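Long-range contacts in glycoside hydrolase family 5 (Aspergillus oryzae, PDB 6LA0), which acts as the rutinosidase AoRut, a secreted monomeric glycoside hydrolase, and may also release glucose from the non-reducing ends of beta-1,3-glucans: residues A[96-101]-A[161-166]; A[218-223]-A[250-255]; A[277-282]-A[316-321]; A[306-311]-A[344-349]. All coordinates share one frame; numbering follows the deposited sequence.

Contact 1 of 4, residues A[96-101]-A[161-166]; sequences AWIKLP and FDYSMQ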
# COMPACT_ATOMS: atom_id res chain seq x y z
N ALA A 96 -11.28 8.81 5.08
CA ALA A 96 -11.30 8.25 6.43
C ALA A 96 -10.90 9.29 7.46
O ALA A 96 -11.19 9.12 8.65
CB ALA A 96 -10.35 7.06 6.52
N TRP A 97 -10.24 10.35 7.04
CA TRP A 97 -9.55 11.26 7.94
C TRP A 97 -10.11 12.68 7.91
O TRP A 97 -10.09 13.36 8.94
CB TRP A 97 -8.05 11.29 7.60
CG TRP A 97 -7.41 9.92 7.59
CD1 TRP A 97 -7.09 9.15 6.50
CD2 TRP A 97 -6.99 9.17 8.74
NE1 TRP A 97 -6.51 7.97 6.90
CE2 TRP A 97 -6.42 7.95 8.26
CE3 TRP A 97 -7.00 9.41 10.12
CZ2 TRP A 97 -5.92 6.98 9.11
CZ3 TRP A 97 -6.49 8.45 10.97
CH2 TRP A 97 -5.95 7.24 10.46
N ILE A 98 -10.59 13.15 6.75
CA ILE A 98 -11.23 14.45 6.63
C ILE A 98 -12.48 14.31 5.77
O ILE A 98 -12.65 13.35 5.03
CB ILE A 98 -10.31 15.53 6.02
CG1 ILE A 98 -10.00 15.20 4.56
CG2 ILE A 98 -9.04 15.74 6.87
CD1 ILE A 98 -9.26 16.36 3.84
N LYS A 99 -13.37 15.29 5.91
CA LYS A 99 -14.55 15.39 5.06
C LYS A 99 -14.29 16.53 4.08
O LYS A 99 -14.49 17.71 4.41
CB LYS A 99 -15.82 15.63 5.87
CG LYS A 99 -17.08 15.21 5.11
CD LYS A 99 -17.49 16.11 3.93
CE LYS A 99 -19.01 16.08 3.69
NZ LYS A 99 -19.39 16.76 2.41
N LEU A 100 -13.87 16.17 2.88
CA LEU A 100 -13.52 17.16 1.87
C LEU A 100 -14.77 17.61 1.12
O LEU A 100 -15.49 16.76 0.57
CB LEU A 100 -12.51 16.55 0.90
CG LEU A 100 -11.93 17.47 -0.16
CD1 LEU A 100 -10.92 18.35 0.50
CD2 LEU A 100 -11.29 16.66 -1.28
N PRO A 101 -15.07 18.90 1.08
CA PRO A 101 -16.19 19.35 0.23
C PRO A 101 -15.91 19.03 -1.23
O PRO A 101 -14.78 19.18 -1.72
CB PRO A 101 -16.24 20.87 0.49
CG PRO A 101 -15.48 21.07 1.78
CD PRO A 101 -14.42 20.02 1.78
N PHE A 161 -3.29 21.03 -1.07
CA PHE A 161 -2.15 20.89 -0.16
C PHE A 161 -2.56 21.12 1.29
O PHE A 161 -2.19 20.34 2.18
CB PHE A 161 -1.03 21.86 -0.58
CG PHE A 161 0.29 21.59 0.07
CD1 PHE A 161 1.27 20.84 -0.58
CD2 PHE A 161 0.59 22.11 1.32
CE1 PHE A 161 2.49 20.59 0.02
CE2 PHE A 161 1.81 21.87 1.92
CZ PHE A 161 2.77 21.10 1.27
N ASP A 162 -3.32 22.19 1.55
CA ASP A 162 -3.76 22.46 2.92
C ASP A 162 -4.58 21.30 3.47
O ASP A 162 -4.33 20.82 4.59
CB ASP A 162 -4.56 23.77 2.97
CG ASP A 162 -4.79 24.24 4.38
OD1 ASP A 162 -4.01 23.83 5.26
OD2 ASP A 162 -5.76 25.02 4.61
N TYR A 163 -5.56 20.82 2.70
CA TYR A 163 -6.35 19.68 3.12
C TYR A 163 -5.50 18.44 3.35
O TYR A 163 -5.79 17.64 4.25
CB TYR A 163 -7.43 19.37 2.08
CG TYR A 163 -8.68 20.23 2.16
CD1 TYR A 163 -9.46 20.26 3.31
CD2 TYR A 163 -9.09 21.00 1.07
CE1 TYR A 163 -10.61 21.04 3.38
CE2 TYR A 163 -10.25 21.78 1.13
CZ TYR A 163 -11.00 21.80 2.29
OH TYR A 163 -12.15 22.57 2.36
N SER A 164 -4.44 18.26 2.55
CA SER A 164 -3.59 17.09 2.72
C SER A 164 -2.87 17.13 4.07
O SER A 164 -2.80 16.11 4.77
CB SER A 164 -2.56 16.99 1.57
OG SER A 164 -3.19 16.73 0.31
N MET A 165 -2.36 18.30 4.47
CA MET A 165 -1.70 18.39 5.77
C MET A 165 -2.69 18.20 6.92
O MET A 165 -2.33 17.65 7.96
CB MET A 165 -0.96 19.73 5.93
CG MET A 165 0.18 19.93 4.95
SD MET A 165 1.38 18.58 4.94
CE MET A 165 1.97 18.59 6.64
N GLN A 166 -3.94 18.63 6.75
CA GLN A 166 -4.96 18.31 7.74
C GLN A 166 -5.17 16.79 7.85
O GLN A 166 -5.35 16.26 8.95
CB GLN A 166 -6.26 19.03 7.40
CG GLN A 166 -6.12 20.56 7.53
CD GLN A 166 -7.42 21.29 7.27
OE1 GLN A 166 -8.51 20.79 7.56
NE2 GLN A 166 -7.32 22.48 6.71
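Tyr163 carries most of this contact, with Ile98, Leu100 and Pro101 ranged along it from root to hydroxyl. At the root, Ile98 CD1 lies 3.9 Å from Tyr163 CB and 3.7 Å from Tyr163 O, the two side chains crossing at about a right angle. Farther out, one face of the ring receives Leu100 CD1, 3.4 Å from the centroid and 16° off the normal, which is a CH-pi contact. The methyl sits off-centre, as its 3.3 Å distance to Tyr163 CD2 indicates. Leu100 CG stands anti to its backbone N (chi1 -175°), and CD1 continues from it over the ring. At the phenol end Pro101 CD approaches Tyr163 OH to 3.5 Å from an oblique direction. Nearly a turn of helix later, Gln166 adds a looser contact, its backbone C being 4.1 Å from Ile98 CG2. No hydrogen bond crosses, so van der Waals contact joins the segments, burying 236 Å². Leu100 also touches an N-acetylglucosamine of a glycan attached to the protein. In the TIM-barrel fold, the loop from strand 87-92 to helix 110-125 thus lies against helix 158-176, which turns Phe161 and Met165 to helix 209-229.

Contact 2 of 4, residues A[218-223]-A[250-255]; sequences YIRAVI and QLPADA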
# COMPACT_ATOMS: atom_id res chain seq x y z
N TYR A 218 5.69 18.41 -0.54
CA TYR A 218 4.78 17.69 0.35
C TYR A 218 5.54 16.82 1.36
O TYR A 218 5.25 16.87 2.56
CB TYR A 218 3.82 16.81 -0.46
CG TYR A 218 2.85 15.98 0.38
CD1 TYR A 218 1.93 16.60 1.23
CD2 TYR A 218 2.83 14.59 0.29
CE1 TYR A 218 1.02 15.86 1.99
CE2 TYR A 218 1.91 13.83 1.04
CZ TYR A 218 1.01 14.48 1.89
OH TYR A 218 0.13 13.75 2.63
N ILE A 219 6.48 16.00 0.88
CA ILE A 219 7.08 15.04 1.80
C ILE A 219 7.93 15.75 2.84
O ILE A 219 8.03 15.30 3.98
CB ILE A 219 7.87 13.94 1.04
CG1 ILE A 219 8.19 12.76 1.97
CG2 ILE A 219 9.17 14.47 0.45
CD1 ILE A 219 6.98 12.00 2.47
N ARG A 220 8.56 16.88 2.48
CA ARG A 220 9.32 17.61 3.49
C ARG A 220 8.37 18.27 4.49
O ARG A 220 8.64 18.29 5.70
CB ARG A 220 10.23 18.65 2.81
CG ARG A 220 11.41 18.04 2.03
CD ARG A 220 12.59 19.00 1.88
NE ARG A 220 13.29 19.21 3.16
CZ ARG A 220 14.13 20.21 3.41
NH1 ARG A 220 14.70 20.32 4.60
NH2 ARG A 220 14.38 21.12 2.47
N ALA A 221 7.25 18.78 4.01
CA ALA A 221 6.27 19.36 4.93
C ALA A 221 5.77 18.32 5.92
O ALA A 221 5.59 18.62 7.11
CB ALA A 221 5.12 19.96 4.13
N VAL A 222 5.58 17.07 5.46
CA VAL A 222 5.12 15.98 6.32
C VAL A 222 6.20 15.55 7.30
O VAL A 222 5.93 15.32 8.48
CB VAL A 222 4.65 14.79 5.47
CG1 VAL A 222 4.36 13.58 6.35
CG2 VAL A 222 3.43 15.17 4.64
N ILE A 223 7.43 15.39 6.81
CA ILE A 223 8.53 15.03 7.70
C ILE A 223 8.60 16.01 8.86
O ILE A 223 8.72 15.62 10.03
CB ILE A 223 9.87 14.97 6.94
CG1 ILE A 223 9.95 13.76 6.00
CG2 ILE A 223 11.05 14.86 7.90
CD1 ILE A 223 10.97 13.95 4.89
N GLN A 250 18.07 15.05 -2.01
CA GLN A 250 17.19 16.19 -1.81
C GLN A 250 16.65 16.26 -0.39
O GLN A 250 15.81 17.12 -0.11
CB GLN A 250 16.03 16.13 -2.82
CG GLN A 250 16.43 15.62 -4.21
CD GLN A 250 15.39 15.94 -5.28
OE1 GLN A 250 14.84 17.04 -5.32
NE2 GLN A 250 15.10 14.97 -6.16
N LEU A 251 17.11 15.39 0.51
CA LEU A 251 16.55 15.32 1.85
C LEU A 251 17.64 15.24 2.91
O LEU A 251 18.61 14.48 2.74
CB LEU A 251 15.62 14.11 1.99
CG LEU A 251 14.39 14.15 1.09
CD1 LEU A 251 13.97 12.73 0.72
CD2 LEU A 251 13.25 14.93 1.77
N PRO A 252 17.51 15.97 4.02
CA PRO A 252 18.51 15.90 5.09
C PRO A 252 18.66 14.48 5.64
O PRO A 252 17.67 13.75 5.79
CB PRO A 252 17.98 16.86 6.16
CG PRO A 252 16.98 17.73 5.46
CD PRO A 252 16.42 16.93 4.33
N ALA A 253 19.91 14.12 5.96
CA ALA A 253 20.23 12.76 6.39
C ALA A 253 19.47 12.35 7.64
O ALA A 253 19.15 11.17 7.82
CB ALA A 253 21.73 12.63 6.61
N ASP A 254 19.16 13.30 8.52
CA ASP A 254 18.53 12.96 9.79
C ASP A 254 17.01 12.83 9.72
O ASP A 254 16.37 12.67 10.77
CB ASP A 254 18.90 14.00 10.86
CG ASP A 254 20.32 13.83 11.36
OD1 ASP A 254 20.94 12.79 11.06
OD2 ASP A 254 20.82 14.74 12.07
N ALA A 255 16.40 12.92 8.54
CA ALA A 255 14.98 12.61 8.46
C ALA A 255 14.73 11.17 8.89
O ALA A 255 15.48 10.26 8.51
CB ALA A 255 14.46 12.83 7.04
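Leu251 meets Ile219, Arg220 and Ile223 through a single methyl, CD2, where a loop of the TIM barrel packs on helix 209-229. That loop follows helix 244-248 and leads into strand 257-265. Arg220 CG is anti to the carbonyl carbon (chi1 -70°), and it comes within 3.6 Å of Leu251 CD2 as the two side chains slide past each other in opposite directions. The arginine then bends at chi3 (71°), which sets NE 4.0 Å from Pro252 CD. Beyond the bend the guanidinium crosses the proline ring obliquely, bringing NH1 to 3.6 Å from Pro252 CG. This is van der Waals contact, since no hydrogen bond joins the segments.

Ile223 serves two partners with its two branches. CG1 is anti to the carbonyl carbon (chi1 -71°), and CD1 beyond it lies 4.0 Å from Leu251 CD2; CG2, anti to the backbone N, faces Ala255. Ile219 lies on the inner side of the contact and also packs on Val235 and Phe237 of strand 235-237. Ala255 ends a type I beta turn that starts at Pro252 and is closed by the bond from Ala255 N to Pro252 O, 3.1 Å long. From that turn the alanine directs its CB at the helix, where it stops 4.1 Å from Ile223 CG2.

Contact 3 of 4, residues A[277-282]-A[316-321]; sequences ARLYAD and VNAGLD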
# COMPACT_ATOMS: atom_id res chain seq x y z
N ALA A 277 14.98 -15.28 -10.89
CA ALA A 277 16.09 -14.43 -11.34
C ALA A 277 15.69 -12.96 -11.34
O ALA A 277 16.46 -12.10 -10.91
CB ALA A 277 16.57 -14.88 -12.72
N ARG A 278 14.47 -12.66 -11.81
CA ARG A 278 14.03 -11.27 -11.86
C ARG A 278 13.79 -10.71 -10.47
O ARG A 278 14.10 -9.54 -10.20
CB ARG A 278 12.76 -11.14 -12.70
CG ARG A 278 12.72 -9.87 -13.54
CD ARG A 278 13.85 -9.89 -14.58
NE ARG A 278 13.62 -10.86 -15.65
CZ ARG A 278 12.92 -10.61 -16.75
NH1 ARG A 278 12.35 -9.42 -16.94
NH2 ARG A 278 12.77 -11.56 -17.68
N LEU A 279 13.20 -11.52 -9.58
CA LEU A 279 12.99 -11.08 -8.20
C LEU A 279 14.30 -10.69 -7.53
O LEU A 279 14.37 -9.67 -6.83
CB LEU A 279 12.30 -12.18 -7.39
CG LEU A 279 10.83 -12.50 -7.73
CD1 LEU A 279 10.42 -13.92 -7.25
CD2 LEU A 279 9.90 -11.44 -7.15
N TYR A 280 15.36 -11.49 -7.75
CA TYR A 280 16.62 -11.20 -7.09
C TYR A 280 17.31 -10.00 -7.72
O TYR A 280 17.87 -9.16 -7.01
CB TYR A 280 17.53 -12.43 -7.14
CG TYR A 280 17.20 -13.48 -6.10
CD1 TYR A 280 17.74 -13.42 -4.82
CD2 TYR A 280 16.35 -14.54 -6.40
CE1 TYR A 280 17.44 -14.39 -3.86
CE2 TYR A 280 16.05 -15.51 -5.45
CZ TYR A 280 16.59 -15.42 -4.18
OH TYR A 280 16.29 -16.40 -3.25
N ALA A 281 17.25 -9.89 -9.06
CA ALA A 281 17.83 -8.73 -9.73
C ALA A 281 17.17 -7.44 -9.26
O ALA A 281 17.86 -6.45 -8.97
CB ALA A 281 17.69 -8.88 -11.25
N ASP A 282 15.84 -7.44 -9.19
CA ASP A 282 15.10 -6.23 -8.84
C ASP A 282 15.38 -5.80 -7.41
O ASP A 282 15.55 -4.60 -7.13
CB ASP A 282 13.59 -6.46 -9.03
CG ASP A 282 13.17 -6.45 -10.49
OD1 ASP A 282 13.91 -5.90 -11.33
OD2 ASP A 282 12.10 -7.01 -10.80
N VAL A 316 6.86 -17.38 -4.47
CA VAL A 316 6.57 -16.47 -3.36
C VAL A 316 7.68 -16.56 -2.32
O VAL A 316 8.09 -15.54 -1.74
CB VAL A 316 5.17 -16.73 -2.74
CG1 VAL A 316 5.11 -18.06 -1.99
CG2 VAL A 316 4.79 -15.60 -1.79
N ASN A 317 8.23 -17.76 -2.10
CA ASN A 317 9.29 -17.86 -1.10
C ASN A 317 10.59 -17.24 -1.62
O ASN A 317 11.35 -16.68 -0.83
CB ASN A 317 9.48 -19.31 -0.69
CG ASN A 317 8.48 -19.74 0.37
OD1 ASN A 317 8.46 -19.19 1.48
ND2 ASN A 317 7.64 -20.71 0.03
N ALA A 318 10.82 -17.30 -2.93
CA ALA A 318 12.00 -16.65 -3.51
C ALA A 318 11.90 -15.13 -3.44
O ALA A 318 12.92 -14.45 -3.27
CB ALA A 318 12.20 -17.10 -4.96
N GLY A 319 10.69 -14.59 -3.58
CA GLY A 319 10.51 -13.16 -3.40
C GLY A 319 10.74 -12.72 -1.97
O GLY A 319 11.43 -11.73 -1.72
N LEU A 320 10.17 -13.46 -1.01
CA LEU A 320 10.42 -13.18 0.40
C LEU A 320 11.92 -13.16 0.70
O LEU A 320 12.41 -12.28 1.41
CB LEU A 320 9.70 -14.21 1.27
CG LEU A 320 8.18 -14.05 1.37
CD1 LEU A 320 7.50 -15.31 1.93
CD2 LEU A 320 7.83 -12.82 2.18
N ASP A 321 12.65 -14.15 0.17
CA ASP A 321 14.10 -14.23 0.35
C ASP A 321 14.82 -13.00 -0.20
O ASP A 321 15.67 -12.41 0.48
CB ASP A 321 14.63 -15.48 -0.36
CG ASP A 321 14.23 -16.77 0.32
OD1 ASP A 321 13.67 -16.72 1.43
OD2 ASP A 321 14.50 -17.85 -0.25
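Leu279 and Tyr280 reach from one helix to Ala318, Gly319 and Asp321 on the other, and the apolar contacts come first. The first torsion of Leu279 (chi1 -69°) places CG beside its backbone N, and the CD1 branch beyond it meets Gly319. CD1 rests on the backbone there, 3.7 Å from Gly319 N and 3.9 Å from Gly319 CA. The closest CA pair across the segments is this same one, Leu279 CA and Gly319 CA, 5.8 Å apart. Beside it, Ala318 CB stands 4.3 Å from Leu279 CD1 and 4.2 Å from Tyr280 CE2, so it touches both side chains.

The segment axes come as near as 9.0 Å and run almost parallel, with a signed crossing angle of -15°. Such a pairing is what the TIM barrel produces when consecutive beta-alpha units set their outer helices side by side: helix 275-285 follows strand 257-265, helix 312-326 follows strand 294-303, and the two strands are parallel neighbours in one sheet. Leu279 also packs inward on Tyr265 of strand 257-265.

Polar groups meet at Tyr280 and Asp321. The two side chains lie side by side and point the same way, with ring and carboxylate planes 55° apart. Tyr280 OH touches the aspartate at its CB, 3.5 Å away, and is farther from the carboxylate, 3.8 Å from Asp321 OD2. The pair is not hydrogen-bonded. Asp321 OD1 instead forms a salt bridge with Arg368 NH1, and Arg368 NH2 donates to Asn317 OD1 on the same helix.

Contact 4 of 4, residues A[306-311]-A[344-349]; sequences QNSFAL and NGQGTQ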
# COMPACT_ATOMS: atom_id res chain seq x y z
N GLN A 306 2.86 -17.23 -19.21
CA GLN A 306 3.09 -18.60 -18.74
C GLN A 306 3.05 -18.73 -17.22
O GLN A 306 4.00 -19.19 -16.58
CB GLN A 306 4.42 -19.12 -19.30
CG GLN A 306 4.36 -19.39 -20.78
CD GLN A 306 5.64 -20.00 -21.29
OE1 GLN A 306 5.85 -21.21 -21.18
NE2 GLN A 306 6.51 -19.16 -21.85
N ASN A 307 1.90 -18.37 -16.64
CA ASN A 307 1.74 -18.52 -15.20
C ASN A 307 1.54 -19.99 -14.83
O ASN A 307 0.82 -20.72 -15.51
CB ASN A 307 0.55 -17.71 -14.71
CG ASN A 307 0.85 -16.22 -14.66
OD1 ASN A 307 1.47 -15.73 -13.72
ND2 ASN A 307 0.42 -15.51 -15.70
N SER A 308 2.14 -20.40 -13.71
CA SER A 308 2.17 -21.80 -13.32
C SER A 308 1.68 -21.96 -11.89
O SER A 308 2.26 -21.38 -10.97
CB SER A 308 3.59 -22.37 -13.46
OG SER A 308 3.80 -23.41 -12.53
N PHE A 309 0.61 -22.76 -11.70
CA PHE A 309 0.18 -23.15 -10.36
C PHE A 309 1.33 -23.77 -9.56
O PHE A 309 1.55 -23.44 -8.39
CB PHE A 309 -0.96 -24.18 -10.42
CG PHE A 309 -2.27 -23.69 -11.00
CD1 PHE A 309 -2.79 -22.44 -10.69
CD2 PHE A 309 -3.04 -24.56 -11.79
CE1 PHE A 309 -4.04 -22.04 -11.20
CE2 PHE A 309 -4.27 -24.17 -12.30
CZ PHE A 309 -4.77 -22.90 -12.00
N ALA A 310 2.04 -24.72 -10.18
CA ALA A 310 3.02 -25.53 -9.46
C ALA A 310 4.15 -24.69 -8.89
O ALA A 310 4.68 -25.01 -7.83
CB ALA A 310 3.60 -26.62 -10.37
N LEU A 311 4.54 -23.62 -9.57
CA LEU A 311 5.69 -22.85 -9.11
C LEU A 311 5.33 -21.74 -8.12
O LEU A 311 6.21 -20.96 -7.75
CB LEU A 311 6.44 -22.25 -10.31
CG LEU A 311 7.22 -23.26 -11.16
CD1 LEU A 311 7.84 -22.58 -12.39
CD2 LEU A 311 8.29 -23.94 -10.32
N ASN A 344 -2.50 -15.21 -18.40
CA ASN A 344 -1.88 -16.05 -19.42
C ASN A 344 -1.30 -17.29 -18.76
O ASN A 344 -0.50 -17.18 -17.83
CB ASN A 344 -0.79 -15.29 -20.17
CG ASN A 344 -1.33 -14.16 -21.01
OD1 ASN A 344 -2.44 -14.24 -21.54
ND2 ASN A 344 -0.56 -13.07 -21.11
N GLY A 345 -1.70 -18.46 -19.25
CA GLY A 345 -1.30 -19.72 -18.65
C GLY A 345 -2.40 -20.31 -17.78
O GLY A 345 -3.56 -20.38 -18.19
N GLN A 346 -2.04 -20.72 -16.56
CA GLN A 346 -2.95 -21.45 -15.69
C GLN A 346 -3.72 -20.50 -14.76
O GLN A 346 -3.11 -19.73 -14.01
CB GLN A 346 -2.16 -22.49 -14.89
CG GLN A 346 -1.48 -23.54 -15.80
CD GLN A 346 -0.51 -24.46 -15.08
OE1 GLN A 346 -0.29 -24.33 -13.87
NE2 GLN A 346 0.09 -25.38 -15.82
N GLY A 347 -5.05 -20.58 -14.81
CA GLY A 347 -5.88 -20.01 -13.76
C GLY A 347 -6.28 -18.56 -13.98
O GLY A 347 -6.32 -18.04 -15.10
N THR A 348 -6.62 -17.92 -12.86
CA THR A 348 -7.05 -16.52 -12.84
C THR A 348 -6.17 -15.75 -11.85
O THR A 348 -5.37 -16.34 -11.12
CB THR A 348 -8.52 -16.38 -12.41
OG1 THR A 348 -8.59 -16.59 -11.00
CG2 THR A 348 -9.41 -17.41 -13.11
N GLN A 349 -6.37 -14.43 -11.77
CA GLN A 349 -5.59 -13.65 -10.81
C GLN A 349 -5.78 -14.15 -9.38
O GLN A 349 -4.86 -14.06 -8.56
CB GLN A 349 -5.95 -12.16 -10.90
CG GLN A 349 -5.59 -11.51 -12.25
CD GLN A 349 -5.63 -10.00 -12.19
OE1 GLN A 349 -6.67 -9.41 -11.91
NE2 GLN A 349 -4.49 -9.35 -12.46
O HOH W 1 1.28 -26.29 -12.77
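Gln346 reaches over Phe309 and ends at the phenylalanine's backbone. Its CB lies over the centre of the Phe309 ring, 3.8 Å from the centroid and 11° off the normal, a CH-pi contact. CG follows at 3.7 Å from Asn307 O, and the chain beyond it is extended (chi2 171°), carrying CD on towards the Phe309 backbone. The tip atom OE1 accepts from Phe309 N at 2.8 Å, the donor tilted 26° from the carbonyl plane. OE1 also takes a bond from a water that accepts from Ala310 N, which gives the oxygen two donors.

At the outer end of the ring, Gly347 CA comes obliquely to 3.6 Å from Phe309 CZ. Asn344 O is likewise gripped twice, by Asn307 N and by Asn307 ND2, each 2.9 Å away; the amide donor lies in the carbonyl plane. Asn307 ND2 has a second partner in Thr303 O. Gln346 N returns a bond of 3.0 Å to Asn307 O. Because Asn307 thus bonds to the residues flanking Gly345, the pattern is that of a single parallel beta bridge, here pinning together two surface loops of the barrel.

Contacts 1 to 3 follow one another in series along the chain, whereas contacts 3 and 4 interleave their segments. Contacts 1 and 2 have centres 21 Å apart and touch directly, since helices 158-176 and 209-229 are packed together: Phe161 CE1 lies 3.7 Å from Tyr218 CA. Contacts 3 and 4 have centres 17 Å apart and share one connection, because 306-311 leads into helix 312-326, which carries 316-321. The two groups are far from each other, contact 1 lying on the opposite side of the chain's centre from contacts 3 and 4, with centres 38 and 42 Å away. Contacts 1 to 3 involve helices of the barrel's outer layer, whereas contact 4 joins two loops that follow its strands.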